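Local coordinates for SusD superfamily protein (Parabacteroides distasonis, PDB 3OTN) that probably binds carbohydrate at the outer membrane as a SusD-family protein, as part of nutrient capture, at residues A[369-372]-A[373-377]; A[425-428]-A[429-432]. All coordinates share one frame; numbering follows the deposited sequence.

Contact 1 (A[369-372]-A[373-377]); sequences EAQV and NADGT
Glu369 and Asn373 sit one helical turn apart, side by side and pointing the same way. The backbone O of Glu369 takes two bonds from Asn373. Asn373 N reaches Glu369 O at 3.1 Å, the regular helical bond. Asn373 ND2 reaches Glu369 O at 3.0 Å, from the opposite face of the carbonyl and 50° above its plane. A water joins the same two side chains: it donates to Glu369 OE2 at 2.6 Å and accepts from Asn373 ND2. Glu369 OE2 also bonds Trp411 and pairs with Arg430. Ala370 continues the helix through its O, which accepts from Ala374 N at 2.8 Å. Its methyl group packs on helix 210-225.

Gln371 reaches forward to the helix end. Its CG lies anti to the backbone N, and a bend at CB-CG (chi2 -89°) turns the amide toward the turn that follows. Gln371 NE2 gives a nearly straight bond (177°) to the anti lone pair of Asp375 OD2 at 2.9 Å. Gln371 NE2 also bonds Thr377 O at 2.8 Å, in the plane of that carbonyl. OE1 accepts from Ser382 and from Asn379 N. Val372 packs on Leu407 of helix 403-418. Val372 O closes the last turn with a weak bond from Gly376 N at 2.8 Å. This is a helix C-terminus with a positive-phi glycine, Gly376, just past the last helical residue of 360-375.

The amide of Gln371 thus has partners on both its N and its O. This fixes which way round it lies and ties the helix end to the segment that follows.

Contact 2 (A[425-428]-A[429-432]); sequences WFDM and LRTR
Trp425 and Leu429 meet through a CH-pi contact on one face of the indole. Leu429 CG stands 4.2 Å from the centroid of the Trp425 five-membered ring. The two methyls spread over different parts of the ring system: Leu429 CD1 lies 3.6 Å from Trp425 NE1, and Leu429 CD2 lies 3.8 Å from Trp425 CZ2. Trp425 CG is anti to its backbone N (chi1 -177°), which carries the indole alongside the next turn. Phe463 meets the indole from elsewhere in the chain.

Residues 425-431 make up nearly all of the short helix 424-431, in the C-terminal part of this SusD-family protein. Its two turns are laced by side-chain pairs from i to i+3 and from i to i+4. Asp427 and Arg430, three residues apart, form a salt bridge. Arg430 CG lies between the backbone N and the carbonyl carbon (chi1 71°). From there the chain runs extended to NE, beside Asp427. Arg430 NH2 gives a 3.0 Å bond to Asp427 OD1, from well above the carboxylate plane. The two flat groups are turned steeply, 77° apart. Each has a further ionic partner: Asp427 OD2 pairs with Arg414, and Arg430 NH1 pairs with Glu369.

Thr431 folds its hydroxyl back onto the helix end. Thr431 OG1 donates to Asp427 O at 2.9 Å, while Thr431 N reaches Asp427 O at 3.0 Å from the opposite face of the carbonyl. OG1 also bonds Lys433 N, just past the helix. Arg432 has positive phi, and Arg432 N makes a weak bond to Met428 O at 2.8 Å.

In the fold
Contact 1 and contact 2 each lie at the C-terminal end of a helix, 360-375 and 424-431. Their centres are about 17 Å apart. They touch directly through a salt bridge, Glu369 OE2 to Arg430 NH1 at 2.7 Å. Helix 403-418 packs against both, and its Arg414 touches Glu369 and Arg430 and pairs with Asp427. The result is a charged network of two acids and two arginines that joins three helices of the RagB/SusD region. Contact 2 is buried; contact 1 is partly buried and includes exposed residues. Their centres lie about 13 Å and about 23 Å from the chain's centre, respectively. A bound 1,2-ethanediol, probably from crystallisation, lies about 4 Å from Gly376 in contact 1.

Contact 1 (A[369-372]-A[373-377])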
loop_
_atom_site.group_PDB
_atom_site.type_symbol
_atom_site.label_atom_id
_atom_site.label_comp_id
_atom_site.label_asym_id
_atom_site.label_seq_id
_atom_site.Cartn_x
_atom_site.Cartn_y
_atom_site.Cartn_z
ATOM N N GLU A 369 -14.143 7.553 -7.631
ATOM C CA GLU A 369 -13.271 7.831 -8.777
ATOM C C GLU A 369 -13.709 7.093 -10.027
ATOM O O GLU A 369 -13.880 7.695 -11.076
ATOM C CB GLU A 369 -11.792 7.562 -8.446
ATOM C CG GLU A 369 -10.866 7.927 -9.622
ATOM C CD GLU A 369 -9.367 7.939 -9.282
ATOM O OE1 GLU A 369 -9.008 7.675 -8.138
ATOM O OE2 GLU A 369 -8.559 8.263 -10.182
ATOM N N ALA A 370 -13.899 5.788 -9.918
ATOM C CA ALA A 370 -14.359 4.979 -11.046
ATOM C C ALA A 370 -15.718 5.441 -11.581
ATOM O O ALA A 370 -15.934 5.497 -12.808
ATOM C CB ALA A 370 -14.434 3.486 -10.639
ATOM N N GLN A 371 -16.640 5.732 -10.655
ATOM C CA GLN A 371 -18.014 6.104 -11.000
ATOM C C GLN A 371 -18.033 7.409 -11.784
ATOM O O GLN A 371 -18.677 7.485 -12.847
ATOM C CB GLN A 371 -18.911 6.203 -9.743
ATOM C CG GLN A 371 -20.373 6.448 -10.036
ATOM C CD GLN A 371 -20.717 7.939 -10.127
ATOM O OE1 GLN A 371 -20.348 8.711 -9.252
ATOM N NE2 GLN A 371 -21.431 8.333 -11.174
ATOM N N VAL A 372 -17.331 8.426 -11.283
ATOM C CA VAL A 372 -17.308 9.701 -11.985
ATOM C C VAL A 372 -16.617 9.596 -13.361
ATOM O O VAL A 372 -17.024 10.259 -14.309
ATOM C CB VAL A 372 -16.720 10.871 -11.154
ATOM C CG1 VAL A 372 -15.209 10.767 -11.016
ATOM C CG2 VAL A 372 -17.113 12.185 -11.812
ATOM N N ASN A 373 -15.594 8.764 -13.459
ATOM C CA ASN A 373 -14.898 8.539 -14.717
ATOM C C ASN A 373 -15.759 7.758 -15.715
ATOM O O ASN A 373 -15.796 8.094 -16.884
ATOM C CB ASN A 373 -13.549 7.812 -14.470
ATOM C CG ASN A 373 -12.387 8.774 -14.196
ATOM O OD1 ASN A 373 -11.995 9.533 -15.071
ATOM N ND2 ASN A 373 -11.808 8.702 -13.004
ATOM N N ALA A 374 -16.451 6.715 -15.260
ATOM C CA ALA A 374 -17.368 5.971 -16.147
ATOM C C ALA A 374 -18.528 6.853 -16.588
ATOM O O ALA A 374 -18.753 7.034 -17.789
ATOM C CB ALA A 374 -17.888 4.712 -15.470
ATOM N N ASP A 375 -19.260 7.399 -15.620
ATOM C CA ASP A 375 -20.508 8.113 -15.892
ATOM C C ASP A 375 -20.344 9.584 -16.300
ATOM O O ASP A 375 -21.308 10.205 -16.735
ATOM C CB ASP A 375 -21.455 8.032 -14.680
ATOM C CG ASP A 375 -21.854 6.601 -14.327
ATOM O OD1 ASP A 375 -21.831 5.732 -15.221
ATOM O OD2 ASP A 375 -22.184 6.339 -13.145
ATOM N N GLY A 376 -19.162 10.160 -16.110
ATOM C CA GLY A 376 -18.924 11.568 -16.429
ATOM C C GLY A 376 -19.557 12.557 -15.463
ATOM O O GLY A 376 -19.464 13.755 -15.674
ATOM N N THR A 377 -20.197 12.073 -14.399
ATOM C CA THR A 377 -20.909 12.941 -13.459
ATOM C C THR A 377 -21.115 12.134 -12.150
ATOM O O THR A 377 -21.375 10.929 -12.204
ATOM C CB THR A 377 -22.252 13.496 -14.087
ATOM O OG1 THR A 377 -22.827 14.507 -13.233
ATOM C CG2 THR A 377 -23.284 12.367 -14.374
HETATM O O HOH W 1 -9.036 9.156 -12.611
#

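Contact 2 (A[425-428]-A[429-432])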
loop_
_atom_site.group_PDB
_atom_site.type_symbol
_atom_site.label_atom_id
_atom_site.label_comp_id
_atom_site.label_asym_id
_atom_site.label_seq_id
_atom_site.Cartn_x
_atom_site.Cartn_y
_atom_site.Cartn_z
ATOM N N TRP A 425 1.754 7.059 -4.413
ATOM C CA TRP A 425 2.688 6.882 -5.539
ATOM C C TRP A 425 1.953 6.166 -6.699
ATOM O O TRP A 425 2.000 6.615 -7.836
ATOM C CB TRP A 425 3.948 6.123 -5.140
ATOM C CG TRP A 425 4.934 5.996 -6.276
ATOM C CD1 TRP A 425 5.318 4.852 -6.873
ATOM C CD2 TRP A 425 5.576 7.056 -6.988
ATOM N NE1 TRP A 425 6.195 5.111 -7.886
ATOM C CE2 TRP A 425 6.378 6.459 -7.981
ATOM C CE3 TRP A 425 5.560 8.437 -6.880
ATOM C CZ2 TRP A 425 7.151 7.206 -8.861
ATOM C CZ3 TRP A 425 6.313 9.182 -7.747
ATOM C CH2 TRP A 425 7.105 8.565 -8.727
ATOM N N PHE A 426 1.250 5.094 -6.372
ATOM C CA PHE A 426 0.432 4.374 -7.366
ATOM C C PHE A 426 -0.669 5.263 -8.007
ATOM O O PHE A 426 -0.879 5.195 -9.220
ATOM C CB PHE A 426 -0.198 3.121 -6.751
ATOM C CG PHE A 426 0.806 2.034 -6.375
ATOM C CD1 PHE A 426 1.918 1.767 -7.158
ATOM C CD2 PHE A 426 0.611 1.287 -5.224
ATOM C CE1 PHE A 426 2.819 0.751 -6.808
ATOM C CE2 PHE A 426 1.483 0.281 -4.864
ATOM C CZ PHE A 426 2.594 0.006 -5.656
ATOM N N ASP A 427 -1.326 6.111 -7.214
ATOM C CA ASP A 427 -2.261 7.117 -7.796
ATOM C C ASP A 427 -1.570 8.053 -8.829
ATOM O O ASP A 427 -2.082 8.304 -9.929
ATOM C CB ASP A 427 -2.872 8.003 -6.707
ATOM C CG ASP A 427 -3.863 7.293 -5.835
ATOM O OD1 ASP A 427 -4.228 6.111 -6.061
ATOM O OD2 ASP A 427 -4.324 7.972 -4.886
HETATM N N MSE A 428 -0.400 8.540 -8.468
HETATM C CA MSE A 428 0.379 9.398 -9.346
HETATM C C MSE A 428 0.728 8.695 -10.674
HETATM O O MSE A 428 0.653 9.308 -11.733
HETATM C CB MSE A 428 1.641 9.915 -8.638
HETATM C CG MSE A 428 1.366 10.860 -7.475
HETATM SE SE MSE A 428 3.028 11.287 -6.544
HETATM C CE MSE A 428 2.444 12.658 -5.272
ATOM N N LEU A 429 1.078 7.417 -10.614
ATOM C CA LEU A 429 1.448 6.670 -11.822
ATOM C C LEU A 429 0.233 6.418 -12.741
ATOM O O LEU A 429 0.348 6.536 -13.964
ATOM C CB LEU A 429 2.103 5.340 -11.447
ATOM C CG LEU A 429 3.471 5.413 -10.728
ATOM C CD1 LEU A 429 4.019 4.000 -10.521
ATOM C CD2 LEU A 429 4.519 6.306 -11.497
ATOM N N ARG A 430 -0.920 6.080 -12.170
ATOM C CA ARG A 430 -2.088 5.763 -12.990
ATOM C C ARG A 430 -2.807 6.990 -13.552
ATOM O O ARG A 430 -3.439 6.879 -14.600
ATOM C CB ARG A 430 -3.056 4.785 -12.279
ATOM C CG ARG A 430 -3.801 5.349 -11.131
ATOM C CD ARG A 430 -4.664 4.276 -10.461
ATOM N NE ARG A 430 -5.186 4.829 -9.228
ATOM C CZ ARG A 430 -6.146 5.757 -9.169
ATOM N NH1 ARG A 430 -6.762 6.206 -10.279
ATOM N NH2 ARG A 430 -6.501 6.235 -7.997
ATOM N N THR A 431 -2.675 8.146 -12.896
ATOM C CA THR A 431 -3.232 9.391 -13.411
ATOM C C THR A 431 -2.188 10.197 -14.199
ATOM O O THR A 431 -2.559 11.030 -15.005
ATOM C CB THR A 431 -3.776 10.287 -12.275
ATOM O OG1 THR A 431 -2.719 10.681 -11.379
ATOM C CG2 THR A 431 -4.839 9.567 -11.488
ATOM N N ARG A 432 -0.894 9.952 -13.953
ATOM C CA ARG A 432 0.226 10.813 -14.423
ATOM C C ARG A 432 -0.014 12.284 -14.053
ATOM O O ARG A 432 0.278 13.186 -14.832
ATOM C CB ARG A 432 0.530 10.616 -15.917
ATOM C CG ARG A 432 1.193 9.248 -16.135
ATOM C CD ARG A 432 1.646 8.998 -17.520
ATOM N NE ARG A 432 2.061 7.597 -17.656
ATOM C CZ ARG A 432 2.385 7.031 -18.816
ATOM N NH1 ARG A 432 2.351 7.741 -19.930
ATOM N NH2 ARG A 432 2.730 5.751 -18.877
#